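Local coordinates for STU0660 (Streptococcus thermophilus, PDB 3ZTH), which is a large Csn2-type Cas protein involved in CRISPR-mediated bacterial immunity, binds magnesium ions and probably binds DNA, at residues K276-N281 with D314-N319; E294-Y299 with P308-V313. All blocks are in the same frame, centred on the assembly; numbering follows the deposited sequence.

Contact 1 (K276-N281 with D314-N319); sequences KYYPSN and DSVILN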
ATOM      1  N   LYS A 276      21.968  65.060   3.646  1.00 45.43           N
ATOM      2  CA  LYS A 276      21.853  66.078   4.686  1.00 42.41           C
ATOM      3  C   LYS A 276      22.765  65.775   5.880  1.00 40.72           C
ATOM      4  O   LYS A 276      23.308  66.685   6.502  1.00 38.45           O
ATOM      5  CB  LYS A 276      20.402  66.204   5.161  1.00 42.82           C
ATOM      6  CG  LYS A 276      20.233  67.252   6.248  1.00 46.02           C
ATOM      7  CD  LYS A 276      18.789  67.426   6.719  1.00 48.17           C
ATOM      8  CE  LYS A 276      18.701  68.570   7.749  1.00 50.05           C
ATOM      9  NZ  LYS A 276      17.319  68.846   8.261  1.00 49.22           N
ATOM     10  N   TYR A 277      22.936  64.492   6.187  1.00 40.10           N
ATOM     11  CA  TYR A 277      23.777  64.057   7.300  1.00 40.68           C
ATOM     12  C   TYR A 277      25.237  63.801   6.941  1.00 40.31           C
ATOM     13  O   TYR A 277      26.077  63.668   7.827  1.00 39.95           O
ATOM     14  CB  TYR A 277      23.213  62.781   7.912  1.00 42.84           C
ATOM     15  CG  TYR A 277      22.065  62.992   8.861  1.00 46.46           C
ATOM     16  CD1 TYR A 277      20.753  63.040   8.394  1.00 48.64           C
ATOM     17  CD2 TYR A 277      22.285  63.121  10.235  1.00 49.22           C
ATOM     18  CE1 TYR A 277      19.687  63.206   9.267  1.00 50.82           C
ATOM     19  CE2 TYR A 277      21.223  63.285  11.119  1.00 50.13           C
ATOM     20  CZ  TYR A 277      19.930  63.321  10.625  1.00 51.63           C
ATOM     21  OH  TYR A 277      18.871  63.442  11.487  1.00 56.38           O
ATOM     22  N   TYR A 278      25.550  63.719   5.653  1.00 40.39           N
ATOM     23  CA  TYR A 278      26.926  63.455   5.248  1.00 39.45           C
ATOM     24  C   TYR A 278      27.903  64.466   5.862  1.00 40.14           C
ATOM     25  O   TYR A 278      27.715  65.682   5.751  1.00 38.71           O
ATOM     26  CB  TYR A 278      27.046  63.481   3.729  1.00 36.60           C
ATOM     27  CG  TYR A 278      28.124  62.566   3.218  1.00 35.22           C
ATOM     28  CD1 TYR A 278      27.951  61.185   3.238  1.00 36.02           C
ATOM     29  CD2 TYR A 278      29.321  63.073   2.720  1.00 35.48           C
ATOM     30  CE1 TYR A 278      28.937  60.325   2.774  1.00 35.18           C
ATOM     31  CE2 TYR A 278      30.319  62.220   2.252  1.00 34.54           C
ATOM     32  CZ  TYR A 278      30.119  60.850   2.282  1.00 35.60           C
ATOM     33  OH  TYR A 278      31.100  60.000   1.830  1.00 36.46           O
ATOM     34  N   PRO A 279      28.974  63.967   6.502  1.00 40.14           N
ATOM     35  CA  PRO A 279      30.000  64.792   7.151  1.00 41.10           C
ATOM     36  C   PRO A 279      30.937  65.541   6.205  1.00 43.00           C
ATOM     37  O   PRO A 279      31.930  66.130   6.641  1.00 44.19           O
ATOM     38  CB  PRO A 279      30.751  63.781   8.005  1.00 40.45           C
ATOM     39  CG  PRO A 279      30.735  62.568   7.130  1.00 41.06           C
ATOM     40  CD  PRO A 279      29.297  62.536   6.630  1.00 39.44           C
ATOM     41  N   SER A 280      30.626  65.531   4.917  1.00 42.74           N
ATOM     42  CA  SER A 280      31.479  66.205   3.952  1.00 42.64           C
ATOM     43  C   SER A 280      30.665  66.828   2.833  1.00 43.40           C
ATOM     44  O   SER A 280      29.513  66.456   2.610  1.00 43.96           O
ATOM     45  CB  SER A 280      32.486  65.197   3.383  1.00 43.09           C
ATOM     46  OG  SER A 280      33.006  65.609   2.134  1.00 44.73           O
ATOM     47  N   ASN A 281      31.267  67.790   2.141  1.00 44.96           N
ATOM     48  CA  ASN A 281      30.618  68.471   1.022  1.00 46.33           C
ATOM     49  C   ASN A 281      30.726  67.599  -0.213  1.00 45.74           C
ATOM     50  O   ASN A 281      29.960  67.746  -1.163  1.00 45.47           O
ATOM     51  CB  ASN A 281      31.295  69.812   0.754  1.00 47.74           C
ATOM     52  CG  ASN A 281      30.886  70.875   1.747  1.00 50.18           C
ATOM     53  OD1 ASN A 281      31.692  71.729   2.122  1.00 52.67           O
ATOM     54  ND2 ASN A 281      29.622  70.843   2.170  1.00 49.33           N
ATOM     55  N   ASP A 314      31.498  53.478   2.912  1.00 33.27           N
ATOM     56  CA  ASP A 314      30.379  52.603   3.198  1.00 32.86           C
ATOM     57  C   ASP A 314      30.072  52.589   4.693  1.00 32.61           C
ATOM     58  O   ASP A 314      28.908  52.472   5.092  1.00 32.40           O
ATOM     59  CB  ASP A 314      30.654  51.181   2.686  1.00 32.98           C
ATOM     60  CG  ASP A 314      30.595  51.082   1.155  1.00 35.10           C
ATOM     61  OD1 ASP A 314      30.051  52.000   0.501  1.00 35.51           O
ATOM     62  OD2 ASP A 314      31.081  50.074   0.599  1.00 36.73           O
ATOM     63  N   SER A 315      31.110  52.728   5.517  1.00 31.50           N
ATOM     64  CA  SER A 315      30.941  52.728   6.973  1.00 29.96           C
ATOM     65  C   SER A 315      30.146  53.956   7.382  1.00 29.67           C
ATOM     66  O   SER A 315      29.293  53.892   8.265  1.00 30.70           O
ATOM     67  CB  SER A 315      32.300  52.750   7.678  1.00 29.41           C
ATOM     68  OG  SER A 315      33.092  51.641   7.306  1.00 31.06           O
ATOM     69  N   VAL A 316      30.434  55.075   6.732  1.00 28.16           N
ATOM     70  CA  VAL A 316      29.732  56.314   7.019  1.00 29.00           C
ATOM     71  C   VAL A 316      28.257  56.182   6.643  1.00 29.81           C
ATOM     72  O   VAL A 316      27.377  56.452   7.462  1.00 29.01           O
ATOM     73  CB  VAL A 316      30.373  57.495   6.246  1.00 28.81           C
ATOM     74  CG1 VAL A 316      29.534  58.765   6.401  1.00 25.43           C
ATOM     75  CG2 VAL A 316      31.773  57.728   6.777  1.00 29.23           C
ATOM     76  N   ILE A 317      27.997  55.769   5.402  1.00 30.69           N
ATOM     77  CA  ILE A 317      26.633  55.594   4.915  1.00 30.86           C
ATOM     78  C   ILE A 317      25.875  54.637   5.836  1.00 31.33           C
ATOM     79  O   ILE A 317      24.723  54.878   6.189  1.00 31.77           O
ATOM     80  CB  ILE A 317      26.637  55.029   3.473  1.00 32.71           C
ATOM     81  CG1 ILE A 317      27.317  56.027   2.537  1.00 30.37           C
ATOM     82  CG2 ILE A 317      25.215  54.719   3.015  1.00 28.14           C
ATOM     83  CD1 ILE A 317      26.613  57.351   2.454  1.00 33.00           C
ATOM     84  N   LEU A 318      26.537  53.554   6.228  1.00 31.53           N
ATOM     85  CA  LEU A 318      25.935  52.574   7.124  1.00 31.73           C
ATOM     86  C   LEU A 318      25.472  53.248   8.416  1.00 32.08           C
ATOM     87  O   LEU A 318      24.334  53.054   8.859  1.00 31.80           O
ATOM     88  CB  LEU A 318      26.949  51.461   7.430  1.00 31.00           C
ATOM     89  CG  LEU A 318      26.731  50.366   8.493  1.00 33.12           C
ATOM     90  CD1 LEU A 318      25.303  50.273   8.939  1.00 35.11           C
ATOM     91  CD2 LEU A 318      27.183  49.043   7.925  1.00 31.25           C
ATOM     92  N   ASN A 319      26.355  54.043   9.011  1.00 32.00           N
ATOM     93  CA  ASN A 319      26.049  54.736  10.254  1.00 32.51           C
ATOM     94  C   ASN A 319      24.881  55.683  10.092  1.00 33.10           C
ATOM     95  O   ASN A 319      23.976  55.723  10.933  1.00 36.08           O
ATOM     96  CB  ASN A 319      27.272  55.515  10.744  1.00 33.34           C
ATOM     97  CG  ASN A 319      28.295  54.621  11.418  1.00 35.04           C
ATOM     98  OD1 ASN A 319      28.144  53.397  11.449  1.00 35.58           O
ATOM     99  ND2 ASN A 319      29.341  55.227  11.966  1.00 33.44           N
TER
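In the helical region near the C-terminus of this large Csn2 protein, the turn that leaves helix 267-277 packs against one flank of helix 312-324, and Tyr278 and Pro279 meet Val316 and Ile317. Tyr278 is the first residue to depart from helical geometry, its CA 7.9 Å from the CA of Ile317. The phenol reaches the helix with one corner: Tyr278 CE1 lies 3.8 Å from Ile317 CD1, and that methyl sits at the ring edge, near the ring plane. Ile317 gets there through CG1, which is turned away from its own carbonyl carbon (chi1 -63°). Val316 serves two partners with a single methyl. Its CG1, anti to the backbone N at chi1 173°, approaches the same corner of the tyrosine, CE1, at 4.0 Å, the two side chains crossing at about a right angle. The CD/CG rim of the Pro279 ring meets this same methyl, while CD also covers one face of the Tyr278 ring near the rim. Phe345 of the second subunit packs on both Pro279 and Val316, placing this apolar cluster beside the subunit interface. The meeting of Pro279 and Val316 is closest at CD and CG1, 3.8 Å apart.

Contact 2 (E294-Y299 with P308-V313); sequences ETVTPY and PSLSLV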
ATOM      1  N   GLU A 294      23.597  49.167  -1.536  1.00 32.00           N
ATOM      2  CA  GLU A 294      23.500  47.744  -1.844  1.00 31.39           C
ATOM      3  C   GLU A 294      24.466  46.933  -0.983  1.00 29.06           C
ATOM      4  O   GLU A 294      24.191  45.796  -0.615  1.00 29.74           O
ATOM      5  CB  GLU A 294      23.822  47.511  -3.311  1.00 32.24           C
ATOM      6  CG  GLU A 294      22.681  46.936  -4.102  1.00 37.68           C
ATOM      7  CD  GLU A 294      22.904  47.044  -5.603  1.00 39.92           C
ATOM      8  OE1 GLU A 294      24.039  46.772  -6.062  1.00 38.75           O
ATOM      9  OE2 GLU A 294      21.940  47.394  -6.317  1.00 40.32           O
ATOM     10  N   THR A 295      25.601  47.534  -0.672  1.00 27.47           N
ATOM     11  CA  THR A 295      26.626  46.896   0.137  1.00 27.94           C
ATOM     12  C   THR A 295      26.255  46.774   1.611  1.00 28.16           C
ATOM     13  O   THR A 295      26.403  45.719   2.217  1.00 28.26           O
ATOM     14  CB  THR A 295      27.937  47.702   0.073  1.00 27.97           C
ATOM     15  OG1 THR A 295      28.444  47.682  -1.266  1.00 27.51           O
ATOM     16  CG2 THR A 295      28.972  47.135   1.045  1.00 24.50           C
ATOM     17  N   VAL A 296      25.764  47.872   2.170  1.00 28.85           N
ATOM     18  CA  VAL A 296      25.439  47.963   3.585  1.00 29.23           C
ATOM     19  C   VAL A 296      24.076  47.494   4.074  1.00 29.79           C
ATOM     20  O   VAL A 296      23.954  47.037   5.216  1.00 31.05           O
ATOM     21  CB  VAL A 296      25.639  49.416   4.072  1.00 30.11           C
ATOM     22  CG1 VAL A 296      25.214  49.538   5.508  1.00 36.50           C
ATOM     23  CG2 VAL A 296      27.086  49.820   3.927  1.00 26.37           C
ATOM     24  N   THR A 297      23.052  47.606   3.238  1.00 28.67           N
ATOM     25  CA  THR A 297      21.713  47.207   3.660  1.00 29.25           C
ATOM     26  C   THR A 297      21.617  45.896   4.450  1.00 29.72           C
ATOM     27  O   THR A 297      20.929  45.830   5.465  1.00 29.03           O
ATOM     28  CB  THR A 297      20.756  47.138   2.469  1.00 28.50           C
ATOM     29  OG1 THR A 297      20.556  48.461   1.951  1.00 30.56           O
ATOM     30  CG2 THR A 297      19.427  46.571   2.895  1.00 26.22           C
ATOM     31  N   PRO A 298      22.299  44.836   3.994  1.00 30.62           N
ATOM     32  CA  PRO A 298      22.228  43.567   4.728  1.00 29.53           C
ATOM     33  C   PRO A 298      22.707  43.665   6.185  1.00 30.53           C
ATOM     34  O   PRO A 298      22.364  42.819   7.017  1.00 31.01           O
ATOM     35  CB  PRO A 298      23.113  42.641   3.892  1.00 26.56           C
ATOM     36  CG  PRO A 298      22.949  43.192   2.516  1.00 28.88           C
ATOM     37  CD  PRO A 298      23.051  44.673   2.737  1.00 27.90           C
ATOM     38  N   TYR A 299      23.490  44.693   6.494  1.00 30.37           N
ATOM     39  CA  TYR A 299      24.015  44.857   7.847  1.00 33.03           C
ATOM     40  C   TYR A 299      23.317  45.908   8.699  1.00 32.05           C
ATOM     41  O   TYR A 299      23.759  46.191   9.802  1.00 33.16           O
ATOM     42  CB  TYR A 299      25.507  45.184   7.788  1.00 36.07           C
ATOM     43  CG  TYR A 299      26.315  44.100   7.136  1.00 41.13           C
ATOM     44  CD1 TYR A 299      26.558  42.894   7.794  1.00 43.31           C
ATOM     45  CD2 TYR A 299      26.794  44.254   5.834  1.00 44.91           C
ATOM     46  CE1 TYR A 299      27.260  41.857   7.167  1.00 44.91           C
ATOM     47  CE2 TYR A 299      27.496  43.227   5.196  1.00 45.73           C
ATOM     48  CZ  TYR A 299      27.723  42.034   5.866  1.00 45.63           C
ATOM     49  OH  TYR A 299      28.401  41.023   5.231  1.00 44.54           O
ATOM     50  N   PRO A 308      31.921  44.680  10.669  1.00 48.64           N
ATOM     51  CA  PRO A 308      32.139  44.168   9.314  1.00 46.93           C
ATOM     52  C   PRO A 308      33.195  45.023   8.630  1.00 44.05           C
ATOM     53  O   PRO A 308      33.286  46.226   8.876  1.00 42.65           O
ATOM     54  CB  PRO A 308      30.760  44.292   8.668  1.00 47.14           C
ATOM     55  CG  PRO A 308      30.188  45.492   9.350  1.00 48.47           C
ATOM     56  CD  PRO A 308      30.579  45.272  10.800  1.00 48.41           C
ATOM     57  N   SER A 309      34.013  44.384   7.801  1.00 42.37           N
ATOM     58  CA  SER A 309      35.065  45.079   7.076  1.00 39.23           C
ATOM     59  C   SER A 309      34.403  45.878   5.961  1.00 38.56           C
ATOM     60  O   SER A 309      33.749  45.310   5.077  1.00 37.57           O
ATOM     61  CB  SER A 309      36.063  44.071   6.492  1.00 38.66           C
ATOM     62  OG  SER A 309      37.186  44.729   5.931  1.00 36.64           O
ATOM     63  N   LEU A 310      34.564  47.195   6.016  1.00 35.83           N
ATOM     64  CA  LEU A 310      33.967  48.063   5.019  1.00 36.32           C
ATOM     65  C   LEU A 310      34.868  49.241   4.709  1.00 36.46           C
ATOM     66  O   LEU A 310      35.755  49.581   5.497  1.00 36.66           O
ATOM     67  CB  LEU A 310      32.619  48.597   5.511  1.00 35.40           C
ATOM     68  CG  LEU A 310      31.506  47.604   5.834  1.00 36.78           C
ATOM     69  CD1 LEU A 310      30.313  48.352   6.433  1.00 36.30           C
ATOM     70  CD2 LEU A 310      31.106  46.857   4.573  1.00 35.17           C
ATOM     71  N   SER A 311      34.631  49.857   3.553  1.00 35.33           N
ATOM     72  CA  SER A 311      35.386  51.027   3.143  1.00 33.77           C
ATOM     73  C   SER A 311      34.937  52.171   4.049  1.00 34.24           C
ATOM     74  O   SER A 311      33.873  52.110   4.667  1.00 33.75           O
ATOM     75  CB  SER A 311      35.091  51.386   1.686  1.00 33.00           C
ATOM     76  OG  SER A 311      33.770  51.889   1.537  1.00 35.99           O
ATOM     77  N   LEU A 312      35.756  53.208   4.120  1.00 34.38           N
ATOM     78  CA  LEU A 312      35.461  54.365   4.936  1.00 35.69           C
ATOM     79  C   LEU A 312      34.092  54.960   4.567  1.00 34.50           C
ATOM     80  O   LEU A 312      33.278  55.273   5.439  1.00 31.60           O
ATOM     81  CB  LEU A 312      36.585  55.391   4.748  1.00 37.17           C
ATOM     82  CG  LEU A 312      36.590  56.686   5.567  1.00 42.35           C
ATOM     83  CD1 LEU A 312      36.331  56.403   7.056  1.00 40.72           C
ATOM     84  CD2 LEU A 312      37.941  57.382   5.356  1.00 40.19           C
ATOM     85  N   VAL A 313      33.837  55.086   3.270  1.00 34.83           N
ATOM     86  CA  VAL A 313      32.583  55.648   2.778  1.00 35.26           C
ATOM     87  C   VAL A 313      31.368  54.785   3.099  1.00 35.65           C
ATOM     88  O   VAL A 313      30.316  55.304   3.506  1.00 36.76           O
ATOM     89  CB  VAL A 313      32.643  55.888   1.245  1.00 35.85           C
ATOM     90  CG1 VAL A 313      31.246  56.112   0.685  1.00 36.28           C
ATOM     91  CG2 VAL A 313      33.509  57.104   0.954  1.00 36.20           C
TER
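This is a small, buried apolar contact between the C-terminal end of helix 286-296 and the loop that leads into helix 312-324, with Leu310 as the side chain that Thr295 and Val296 share. The CA atoms of Val296 and Leu310 are 8.6 Å apart, and the leucine fills the interval with its two methyls divided between neighbouring residues. Leu310 CD2 goes to Thr295 CG2 at 4.1 Å, the side chains sliding past each other in opposite directions. Leu310 CD1 faces Val296 CG2 at a looser 4.3 Å. The two branches of Thr295 divide their roles: a chi1 of -65° turns OG1 away from the carbonyl carbon, where it bonds back to the carbonyl of Met291 in its own helix, and CG2, anti to the backbone N, meets the leucine. Residues 297-299 form a 3-10 segment, with Tyr299 N hydrogen-bonded to Val296 O at 2.7 Å; the Tyr299 side chain touches Gln26 and Asp240, which form the magnesium site. Ser309 of the second subunit packs on Leu310, so the loop also belongs to the subunit interface. One residue after Leu310, Ser311 OG receives Asp314 N, the serine N-cap typical of a helix start, here that of helix 312-324.

Contacts 1 and 2 lie 12 Å apart, centre to centre, and share helix 312-324: contact 2 uses Leu310 in the loop before it, contact 1 a flank of the helix itself. Along the chain, contact 2 is nested inside the loop closed by contact 1. They join through Leu318, which packs on both Val296 and Leu310; its CD2 is 3.5 Å from Leu310 CD1. Both touch the second subunit, and Asp314 OD2 is hydrogen-bonded to Ser309 OG of that subunit. Contact 2 is near the magnesium site, with Thr295 about 9 Å from Asp240 between side chains and the side chain of Leu310 about 12 Å from a bound magnesium ion; contact 1 lies away from it.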